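Local structure of farnesyltransferase, putative (Trypanosoma cruzi, 3WCA) at residues T203-D208 against V220-E225; R119-S122 against Y128-V131. The protein probably catalyses the magnesium-dependent, NAD(P)H-requiring condensation of two farnesyl diphosphate molecules to squalene, the first step from farnesyl diphosphate to lanosterol. The protein carries 1 engineered substitution. One frame throughout, in Å; residues are numbered along the deposited sequence.

Interaction 1. Residues T203-D208 against V220-E225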
loop_
_atom_site.group_PDB
_atom_site.type_symbol
_atom_site.label_atom_id
_atom_site.label_comp_id
_atom_site.label_asym_id
_atom_site.label_seq_id
_atom_site.Cartn_x
_atom_site.Cartn_y
_atom_site.Cartn_z
ATOM N N THR A 203 -6.508 -1.753 -2.880
ATOM C CA THR A 203 -7.553 -2.186 -1.962
ATOM C C THR A 203 -7.834 -1.051 -0.986
ATOM O O THR A 203 -8.982 -0.807 -0.632
ATOM C CB THR A 203 -7.153 -3.463 -1.204
ATOM O OG1 THR A 203 -6.890 -4.507 -2.151
ATOM C CG2 THR A 203 -8.287 -3.924 -0.295
ATOM N N ASN A 204 -6.800 -0.325 -0.575
ATOM C CA ASN A 204 -7.046 0.771 0.344
ATOM C C ASN A 204 -7.762 1.912 -0.367
ATOM O O ASN A 204 -8.679 2.495 0.185
ATOM C CB ASN A 204 -5.745 1.274 0.973
ATOM C CG ASN A 204 -5.130 0.261 1.940
ATOM O OD1 ASN A 204 -5.791 -0.679 2.386
ATOM N ND2 ASN A 204 -3.863 0.460 2.270
ATOM N N ILE A 205 -7.345 2.232 -1.589
ATOM C CA ILE A 205 -7.986 3.313 -2.339
ATOM C C ILE A 205 -9.478 3.010 -2.533
ATOM O O ILE A 205 -10.333 3.908 -2.443
ATOM C CB ILE A 205 -7.282 3.527 -3.715
ATOM C CG1 ILE A 205 -6.025 4.380 -3.511
ATOM C CG2 ILE A 205 -8.229 4.217 -4.711
ATOM C CD1 ILE A 205 -5.142 4.516 -4.757
ATOM N N ILE A 206 -9.788 1.740 -2.780
ATOM C CA ILE A 206 -11.164 1.316 -2.958
ATOM C C ILE A 206 -11.939 1.443 -1.644
ATOM O O ILE A 206 -13.036 2.014 -1.617
ATOM C CB ILE A 206 -11.245 -0.147 -3.434
ATOM C CG1 ILE A 206 -10.705 -0.261 -4.857
ATOM C CG2 ILE A 206 -12.681 -0.646 -3.357
ATOM C CD1 ILE A 206 -10.639 -1.688 -5.383
ATOM N N ARG A 207 -11.366 0.914 -0.564
ATOM C CA ARG A 207 -12.006 0.950 0.753
ATOM C C ARG A 207 -12.212 2.359 1.290
ATOM O O ARG A 207 -13.234 2.634 1.922
ATOM C CB ARG A 207 -11.180 0.164 1.797
ATOM C CG ARG A 207 -11.776 0.206 3.237
ATOM C CD ARG A 207 -10.708 0.003 4.342
ATOM N NE ARG A 207 -9.629 0.988 4.240
ATOM C CZ ARG A 207 -8.408 0.828 4.755
ATOM N NH1 ARG A 207 -8.114 -0.286 5.423
ATOM N NH2 ARG A 207 -7.468 1.761 4.575
ATOM N N ASP A 208 -11.246 3.243 1.047
ATOM C CA ASP A 208 -11.314 4.609 1.567
ATOM C C ASP A 208 -11.985 5.656 0.682
ATOM O O ASP A 208 -11.853 6.850 0.936
ATOM C CB ASP A 208 -9.904 5.104 1.931
ATOM C CG ASP A 208 -9.227 4.233 2.985
ATOM O OD1 ASP A 208 -9.945 3.589 3.775
ATOM O OD2 ASP A 208 -7.973 4.204 3.028
ATOM N N VAL A 220 -9.315 12.377 -4.574
ATOM C CA VAL A 220 -9.831 11.395 -5.520
ATOM C C VAL A 220 -8.715 10.609 -6.185
ATOM O O VAL A 220 -7.757 11.188 -6.710
ATOM C CB VAL A 220 -10.680 12.066 -6.620
ATOM C CG1 VAL A 220 -10.997 11.057 -7.715
ATOM C CG2 VAL A 220 -11.961 12.613 -6.027
ATOM N N PHE A 221 -8.855 9.286 -6.175
ATOM C CA PHE A 221 -7.861 8.405 -6.765
ATOM C C PHE A 221 -8.448 7.506 -7.839
ATOM O O PHE A 221 -7.754 7.124 -8.774
ATOM C CB PHE A 221 -7.208 7.564 -5.668
ATOM C CG PHE A 221 -6.495 8.385 -4.632
ATOM C CD1 PHE A 221 -5.255 8.954 -4.912
ATOM C CD2 PHE A 221 -7.084 8.628 -3.392
ATOM C CE1 PHE A 221 -4.605 9.764 -3.965
ATOM C CE2 PHE A 221 -6.447 9.435 -2.440
ATOM C CZ PHE A 221 -5.203 10.006 -2.730
ATOM N N TRP A 222 -9.721 7.155 -7.709
ATOM C CA TRP A 222 -10.348 6.307 -8.713
ATOM C C TRP A 222 -10.127 7.011 -10.062
ATOM O O TRP A 222 -10.379 8.212 -10.195
ATOM C CB TRP A 222 -11.841 6.153 -8.400
ATOM C CG TRP A 222 -12.131 5.315 -7.178
ATOM C CD1 TRP A 222 -11.298 5.089 -6.111
ATOM C CD2 TRP A 222 -13.345 4.607 -6.891
ATOM N NE1 TRP A 222 -11.920 4.285 -5.180
ATOM C CE2 TRP A 222 -13.179 3.976 -5.634
ATOM C CE3 TRP A 222 -14.563 4.445 -7.574
ATOM C CZ2 TRP A 222 -14.183 3.192 -5.045
ATOM C CZ3 TRP A 222 -15.562 3.668 -6.989
ATOM C CH2 TRP A 222 -15.364 3.052 -5.734
ATOM N N PRO A 223 -9.635 6.276 -11.074
ATOM C CA PRO A 223 -9.380 6.853 -12.399
ATOM C C PRO A 223 -10.632 7.183 -13.213
ATOM O O PRO A 223 -11.562 6.377 -13.306
ATOM C CB PRO A 223 -8.529 5.786 -13.070
ATOM C CG PRO A 223 -9.136 4.532 -12.532
ATOM C CD PRO A 223 -9.279 4.847 -11.059
ATOM N N ARG A 224 -10.646 8.374 -13.802
ATOM C CA ARG A 224 -11.775 8.797 -14.623
ATOM C C ARG A 224 -12.064 7.730 -15.681
ATOM O O ARG A 224 -13.215 7.384 -15.931
ATOM C CB ARG A 224 -11.452 10.132 -15.305
ATOM C CG ARG A 224 -12.494 10.598 -16.318
ATOM C CD ARG A 224 -12.034 11.860 -17.031
ATOM N NE ARG A 224 -12.005 13.000 -16.125
ATOM C CZ ARG A 224 -13.078 13.690 -15.758
ATOM N NH1 ARG A 224 -14.271 13.358 -16.234
ATOM N NH2 ARG A 224 -12.960 14.698 -14.902
ATOM N N GLU A 225 -11.013 7.198 -16.292
ATOM C CA GLU A 225 -11.189 6.182 -17.315
ATOM C C GLU A 225 -12.143 5.090 -16.849
ATOM O O GLU A 225 -12.854 4.502 -17.658
ATOM C CB GLU A 225 -9.846 5.555 -17.705
ATOM C CG GLU A 225 -9.940 4.703 -18.966
ATOM C CD GLU A 225 -8.647 3.986 -19.317
ATOM O OE1 GLU A 225 -7.562 4.551 -19.071
ATOM O OE2 GLU A 225 -8.716 2.861 -19.857
#
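The indole of Trp222 gives its NE1-H to the backbone oxygen of Ile205, with NE1 and O 3.2 Å apart and the N-H pointing almost straight at the acceptor (162°). The oxygen lies close to the ring plane at the pyrrole edge, whereas the donor stands well above the carbonyl plane of Ile205 and not on a lone pair. The same indole runs past the isoleucine side chain in the opposite direction, bringing Trp222 CD1 to 3.5 Å from Ile205 CG2. That methyl also meets the start of the neighbouring aromatic side chain, at 3.6 Å from Phe221 CB. With chi1 at -81°, Ile205 CG2 lies anti to the backbone N, and the other branch carries CD1 to 3.8 Å from Phe221 CB. The phenylalanine thus touches mainly through its CB, its ring leading away from the helix. Further along the indole, CZ2 comes to 3.8 Å from the backbone oxygen of Ile206.

Here the final turn of helix 191-207 packs on the loop that precedes helix 224-227. Phe209 and helix 243-258 also meet the indole, while Tyr157 of helix 154-179 touches Ile205. Asn204 touches the bound farnesyl thiodiphosphate, and the Phe221 side chain comes within about 5 Å of a magnesium ion. At the helix end Arg207 and Asp208 form a salt bridge through two nitrogens, Arg207 NE 2.7 Å from Asp208 OD1 and Arg207 NH2 2.9 Å from Asp208 OD2. Asp208 opens the sequence Asp-Phe-Tyr-Glu-Asp, the second aspartate-rich motif of squalene synthases. One directional N-H bond set within apolar packing therefore helps to set how the indole is turned, and holds the loop against the turn that leads into this motif.

Interaction 2. Residues R119-S122 against Y128-V131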
loop_
_atom_site.group_PDB
_atom_site.type_symbol
_atom_site.label_atom_id
_atom_site.label_comp_id
_atom_site.label_asym_id
_atom_site.label_seq_id
_atom_site.Cartn_x
_atom_site.Cartn_y
_atom_site.Cartn_z
ATOM N N ARG A 119 19.877 9.942 12.011
ATOM C CA ARG A 119 20.955 9.375 12.824
ATOM C C ARG A 119 20.906 7.862 12.695
ATOM O O ARG A 119 21.898 7.223 12.358
ATOM C CB ARG A 119 20.801 9.737 14.299
ATOM C CG ARG A 119 20.873 11.208 14.612
ATOM C CD ARG A 119 21.101 11.392 16.097
ATOM N NE ARG A 119 20.858 12.762 16.528
ATOM C CZ ARG A 119 21.428 13.313 17.595
ATOM N NH1 ARG A 119 22.280 12.608 18.335
ATOM N NH2 ARG A 119 21.139 14.562 17.928
ATOM N N ALA A 120 19.736 7.298 12.981
ATOM C CA ALA A 120 19.534 5.859 12.890
ATOM C C ALA A 120 19.937 5.401 11.496
ATOM O O ALA A 120 20.530 4.336 11.318
ATOM C CB ALA A 120 18.075 5.528 13.144
ATOM N N TYR A 121 19.612 6.225 10.508
ATOM C CA TYR A 121 19.932 5.926 9.119
ATOM C C TYR A 121 21.440 5.784 8.922
ATOM O O TYR A 121 21.902 4.842 8.277
ATOM C CB TYR A 121 19.407 7.050 8.224
ATOM C CG TYR A 121 19.763 6.918 6.761
ATOM C CD1 TYR A 121 18.928 6.235 5.877
ATOM C CD2 TYR A 121 20.930 7.495 6.256
ATOM C CE1 TYR A 121 19.243 6.133 4.520
ATOM C CE2 TYR A 121 21.257 7.398 4.904
ATOM C CZ TYR A 121 20.410 6.718 4.043
ATOM O OH TYR A 121 20.723 6.624 2.708
ATOM N N SER A 122 22.200 6.723 9.485
ATOM C CA SER A 122 23.654 6.717 9.347
ATOM C C SER A 122 24.318 5.490 9.961
ATOM O O SER A 122 25.468 5.184 9.646
ATOM C CB SER A 122 24.261 7.981 9.968
ATOM O OG SER A 122 24.150 7.962 11.380
ATOM N N TYR A 128 21.851 -0.939 2.718
ATOM C CA TYR A 128 20.493 -0.586 3.135
ATOM C C TYR A 128 20.242 0.897 2.902
ATOM O O TYR A 128 19.145 1.290 2.498
ATOM C CB TYR A 128 20.255 -0.873 4.622
ATOM C CG TYR A 128 20.210 -2.328 5.004
ATOM C CD1 TYR A 128 19.753 -3.295 4.111
ATOM C CD2 TYR A 128 20.599 -2.739 6.278
ATOM C CE1 TYR A 128 19.686 -4.639 4.479
ATOM C CE2 TYR A 128 20.532 -4.075 6.654
ATOM C CZ TYR A 128 20.076 -5.019 5.751
ATOM O OH TYR A 128 20.002 -6.336 6.130
ATOM N N GLN A 129 21.257 1.717 3.178
ATOM C CA GLN A 129 21.154 3.160 3.003
ATOM C C GLN A 129 20.866 3.514 1.556
ATOM O O GLN A 129 20.039 4.370 1.286
ATOM C CB GLN A 129 22.450 3.861 3.417
ATOM C CG GLN A 129 22.873 3.666 4.869
ATOM C CD GLN A 129 24.181 4.379 5.183
ATOM O OE1 GLN A 129 25.093 4.408 4.357
ATOM N NE2 GLN A 129 24.282 4.944 6.380
ATOM N N ASP A 130 21.546 2.843 0.630
ATOM C CA ASP A 130 21.387 3.120 -0.799
ATOM C C ASP A 130 20.016 2.750 -1.364
ATOM O O ASP A 130 19.476 3.460 -2.222
ATOM C CB ASP A 130 22.484 2.406 -1.608
ATOM C CG ASP A 130 23.888 2.938 -1.306
ATOM O OD1 ASP A 130 24.016 3.953 -0.581
ATOM O OD2 ASP A 130 24.863 2.332 -1.808
ATOM N N VAL A 131 19.464 1.634 -0.903
ATOM C CA VAL A 131 18.154 1.207 -1.368
ATOM C C VAL A 131 17.145 2.274 -0.944
ATOM O O VAL A 131 16.358 2.774 -1.758
ATOM C CB VAL A 131 17.784 -0.164 -0.758
ATOM C CG1 VAL A 131 16.320 -0.490 -1.012
ATOM C CG2 VAL A 131 18.678 -1.245 -1.366
HETATM O O HOH W 1 22.815 6.582 0.183
#
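Gln129 and Tyr121 account for most of the buried surface, and each side chain bonds to the backbone of the other residue. Gln129 sends its NE2 to the carbonyl oxygen of Tyr121, 3.0 Å away, along a virtually straight N-H line (178°). The oxygen lies in the amide plane, but the donor is tilted from the plane of the carbonyl it reaches. In return the hydroxyl of Tyr121 donates to the main-chain oxygen of Gln129, with OH and O 2.8 Å apart. It approaches from well above the carbonyl plane. Between these two bonds the glutamine chain lies over one face of the phenol, its CG 4.2 Å from the ring centroid in a CH-pi contact offset toward the rim. Gln129 CB comes closer to the hydroxyl end, 3.6 Å from Tyr121 CZ, and the amide and ring planes are only 13° apart.

The setting is two consecutive helices joined by a short loop in the all-helical fold, where the last turn of helix 115-122 meets the first turns of helix 126-147. The tyrosine spans the junction because its CG lies anti to the backbone N (chi1 176°), while the chain of Gln129 runs back extended beyond CG. Around the same phenol, His93 makes an edge-to-face contact and Ile132 and Ser133 of the second helix pack against it. Ser122 is more peripheral: its OG donates to Arg119 O at 2.6 Å, in the plane of that carbonyl and on a lone pair, within the first helix. A water donates both to Tyr121 OH, at 3.3 Å, and to Asp130 OD1, at 3.0 Å, so the phenol oxygen acts as donor and acceptor at once.

In the fold
Following the chain from the N terminus, interaction 2 comes first: it closes the short stretch 123-127, whose last two residues already belong to helix 126-147, and ties the end of helix 115-122 to the start of that helix. The chain then passes through helices 126-147, 154-179 and 191-207 before interaction 1 closes an eleven-residue excursion, which includes helix 209-213, by bringing residues 220-225 back to the end of helix 191-207. The two closures follow in series, neither nested nor crossing. Interactions 1 and 2 lie on opposite sides of the chain's centre, with about 33 Å between the centres of interactions 1 and 2. Interaction 1 borders the region of the bound farnesyl thiodiphosphate and magnesium; interaction 2 lies away from it.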